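Uronate dehydrogenase (Agrobacterium tumefaciens, PDB 3RFX) catalyses the NAD-dependent oxidation of uronic acids such as galacturonate and glucuronate to the corresponding aldarolactones, using a Rossmann-type dehydrogenase fold. Local coordinates at residues N247-R252 with F258-I263. The protein carries 1 engineered substitution. Numbering follows the deposited sequence.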
ATOM      1  N   ASN A 247     -17.029  24.281  12.726  1.00 16.25           N
ATOM      2  CA  ASN A 247     -17.466  24.420  11.338  1.00 18.70           C
ATOM      3  C   ASN A 247     -16.553  25.332  10.520  1.00 18.91           C
ATOM      4  O   ASN A 247     -16.711  25.440   9.306  1.00 18.18           O
ATOM      5  CB  ASN A 247     -18.896  24.966  11.275  1.00 26.03           C
ATOM      6  CG  ASN A 247     -19.913  24.012  11.871  1.00 30.13           C
ATOM      7  OD1 ASN A 247     -20.726  24.404  12.710  1.00 43.84           O
ATOM      8  ND2 ASN A 247     -19.869  22.755  11.445  1.00 31.16           N
ATOM      9  N   ASP A 248     -15.616  25.993  11.198  1.00 15.89           N
ATOM     10  CA  ASP A 248     -14.700  26.938  10.566  1.00 16.11           C
ATOM     11  C   ASP A 248     -13.704  26.204   9.660  1.00 15.82           C
ATOM     12  O   ASP A 248     -13.120  25.195  10.056  1.00 13.89           O
ATOM     13  CB  ASP A 248     -13.908  27.703  11.632  1.00 17.60           C
ATOM     14  CG  ASP A 248     -14.745  28.730  12.373  1.00 33.03           C
ATOM     15  OD1 ASP A 248     -15.875  29.028  11.919  1.00 34.95           O
ATOM     16  OD2 ASP A 248     -14.260  29.248  13.414  1.00 39.33           O
ATOM     17  N   ALA A 249     -13.516  26.710   8.445  1.00 18.67           N
ATOM     18  CA  ALA A 249     -12.531  26.132   7.530  1.00 16.19           C
ATOM     19  C   ALA A 249     -11.149  26.075   8.179  1.00 14.13           C
ATOM     20  O   ALA A 249     -10.347  25.180   7.887  1.00 15.97           O
ATOM     21  CB  ALA A 249     -12.477  26.934   6.225  1.00 17.54           C
ATOM     22  N   LEU A 250     -10.880  27.037   9.059  1.00 13.85           N
ATOM     23  CA  LEU A 250      -9.627  27.092   9.810  1.00 17.43           C
ATOM     24  C   LEU A 250      -9.261  25.780  10.513  1.00 17.03           C
ATOM     25  O   LEU A 250      -8.077  25.483  10.689  1.00 17.07           O
ATOM     26  CB  LEU A 250      -9.666  28.208  10.860  1.00 17.00           C
ATOM     27  CG  LEU A 250      -8.414  28.325  11.743  1.00 19.67           C
ATOM     28  CD1 LEU A 250      -7.264  28.969  10.978  1.00 18.34           C
ATOM     29  CD2 LEU A 250      -8.715  29.112  13.017  1.00 25.78           C
ATOM     30  N   VAL A 251     -10.265  25.013  10.933  1.00 13.63           N
ATOM     31  CA  VAL A 251     -10.000  23.721  11.559  1.00 14.05           C
ATOM     32  C   VAL A 251     -10.551  22.517  10.782  1.00 16.03           C
ATOM     33  O   VAL A 251     -10.552  21.401  11.296  1.00 18.39           O
ATOM     34  CB  VAL A 251     -10.520  23.677  13.002  1.00 15.92           C
ATOM     35  CG1 VAL A 251      -9.748  24.691  13.874  1.00 16.94           C
ATOM     36  CG2 VAL A 251     -12.031  23.954  13.037  1.00 16.18           C
ATOM     37  N   ARG A 252     -11.011  22.732   9.554  1.00 12.86           N
ATOM     38  CA  ARG A 252     -11.575  21.632   8.766  1.00 13.63           C
ATOM     39  C   ARG A 252     -10.720  21.227   7.568  1.00 15.33           C
ATOM     40  O   ARG A 252     -10.685  20.051   7.192  1.00 16.15           O
ATOM     41  CB  ARG A 252     -12.984  21.984   8.284  1.00 13.12           C
ATOM     42  CG  ARG A 252     -14.035  21.924   9.402  1.00 17.34           C
ATOM     43  CD  ARG A 252     -15.364  22.475   8.906  1.00 24.54           C
ATOM     44  NE  ARG A 252     -15.804  21.804   7.680  1.00 31.26           N
ATOM     45  CZ  ARG A 252     -16.796  22.230   6.898  1.00 29.48           C
ATOM     46  NH1 ARG A 252     -17.472  23.331   7.205  1.00 37.27           N
ATOM     47  NH2 ARG A 252     -17.109  21.553   5.806  1.00 34.50           N
ATOM     48  N   PHE A 258      -8.594  29.518   2.862  1.00 16.55           N
ATOM     49  CA  PHE A 258      -8.455  29.602   1.400  1.00 14.57           C
ATOM     50  C   PHE A 258      -9.559  28.849   0.669  1.00 13.58           C
ATOM     51  O   PHE A 258      -9.931  29.232  -0.444  1.00 15.58           O
ATOM     52  CB  PHE A 258      -7.074  29.108   0.908  1.00 16.21           C
ATOM     53  CG  PHE A 258      -6.003  30.180   0.872  1.00 16.42           C
ATOM     54  CD1 PHE A 258      -5.209  30.348  -0.256  1.00 15.83           C
ATOM     55  CD2 PHE A 258      -5.777  31.002   1.967  1.00 19.95           C
ATOM     56  CE1 PHE A 258      -4.213  31.317  -0.294  1.00 18.93           C
ATOM     57  CE2 PHE A 258      -4.786  31.976   1.935  1.00 23.09           C
ATOM     58  CZ  PHE A 258      -4.001  32.133   0.800  1.00 20.93           C
ATOM     59  N   VAL A 259     -10.082  27.770   1.253  1.00 11.59           N
ATOM     60  CA  VAL A 259     -11.170  27.062   0.579  1.00 11.95           C
ATOM     61  C   VAL A 259     -12.415  27.955   0.418  1.00 15.06           C
ATOM     62  O   VAL A 259     -13.223  27.757  -0.500  1.00 14.14           O
ATOM     63  CB  VAL A 259     -11.570  25.746   1.283  1.00 14.88           C
ATOM     64  CG1 VAL A 259     -10.364  24.812   1.415  1.00 13.29           C
ATOM     65  CG2 VAL A 259     -12.203  26.035   2.657  1.00 14.89           C
ATOM     66  N   ASP A 260     -12.561  28.929   1.314  1.00 16.40           N
ATOM     67  CA  ASP A 260     -13.709  29.840   1.298  1.00 17.16           C
ATOM     68  C   ASP A 260     -13.561  30.967   0.258  1.00 19.81           C
ATOM     69  O   ASP A 260     -14.538  31.672  -0.040  1.00 18.05           O
ATOM     70  CB  ASP A 260     -13.914  30.472   2.681  1.00 16.05           C
ATOM     71  CG  ASP A 260     -14.316  29.463   3.745  1.00 18.57           C
ATOM     72  OD1 ASP A 260     -14.934  28.439   3.411  1.00 18.48           O
ATOM     73  OD2 ASP A 260     -14.024  29.713   4.931  1.00 20.23           O
ATOM     74  N   ASN A 261     -12.354  31.160  -0.277  1.00 17.78           N
ATOM     75  CA  ASN A 261     -12.151  32.175  -1.323  1.00 17.14           C
ATOM     76  C   ASN A 261     -12.942  31.841  -2.580  1.00 18.15           C
ATOM     77  O   ASN A 261     -12.958  30.684  -3.026  1.00 19.21           O
ATOM     78  CB  ASN A 261     -10.668  32.310  -1.712  1.00 17.99           C
ATOM     79  CG  ASN A 261      -9.823  32.960  -0.643  1.00 19.83           C
ATOM     80  OD1 ASN A 261     -10.311  33.756   0.161  1.00 19.06           O
ATOM     81  ND2 ASN A 261      -8.525  32.644  -0.644  1.00 16.46           N
ATOM     82  N   PRO A 262     -13.593  32.855  -3.171  1.00 17.15           N
ATOM     83  CA  PRO A 262     -14.167  32.719  -4.509  1.00 16.56           C
ATOM     84  C   PRO A 262     -13.043  32.881  -5.534  1.00 14.41           C
ATOM     85  O   PRO A 262     -11.887  33.002  -5.142  1.00 17.04           O
ATOM     86  CB  PRO A 262     -15.125  33.911  -4.588  1.00 18.64           C
ATOM     87  CG  PRO A 262     -14.436  34.970  -3.772  1.00 20.17           C
ATOM     88  CD  PRO A 262     -13.730  34.228  -2.643  1.00 18.63           C
ATOM     89  N   ILE A 263     -13.373  32.866  -6.818  1.00 17.21           N
ATOM     90  CA  ILE A 263     -12.411  33.255  -7.838  1.00 16.71           C
ATOM     91  C   ILE A 263     -12.426  34.781  -7.872  1.00 17.82           C
ATOM     92  O   ILE A 263     -13.421  35.376  -8.272  1.00 19.75           O
ATOM     93  CB  ILE A 263     -12.811  32.723  -9.224  1.00 17.95           C
ATOM     94  CG1 ILE A 263     -12.918  31.198  -9.198  1.00 15.19           C
ATOM     95  CG2 ILE A 263     -11.827  33.205 -10.302  1.00 20.15           C
ATOM     96  CD1 ILE A 263     -11.647  30.513  -8.713  1.00 18.31           C
TER
HETATM   97  O   HOH W   1     -14.986  28.884   7.293  1.00 22.54           O
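Ala249 and Val259 bring the two backbones to a CA–CA distance of 7.1 Å, where a turn within 247-252 faces the end of a 3-10 turn, residues 258-260, without a direct hydrogen bond between them. Ala249 points its methyl toward 258-263, where it meets two side chains: Val259 CG2 lies 3.7 Å from Ala249 CB, while Asp260 OD2 approaches the same CB at 3.4 Å. With Val259 CG1 anti to the carbonyl carbon (chi1 -57°), CG2 falls between the backbone N and that carbon and is the branch that meets Ala249. The polar link is a water, which accepts from Ala249 N at 2.9 Å and donates to Asp260 OD2 at 2.7 Å, so one carboxylate oxygen both borders the methyl and holds the bridge. Arg252 NH1 ties down the start of its own turn through a 3.1 Å bond to Asn247 O, the donor tilted 28° from the carbonyl plane. This water-bridged surface contact joins two turns of the C-terminal loop after helix 234-238. Phe258 stacks on His113, just beyond strand 105-111, and Lys153 of a second subunit, in its helix 135-154, bonds to Val259 O and Asn261 O, placing 258-263 at a subunit interface.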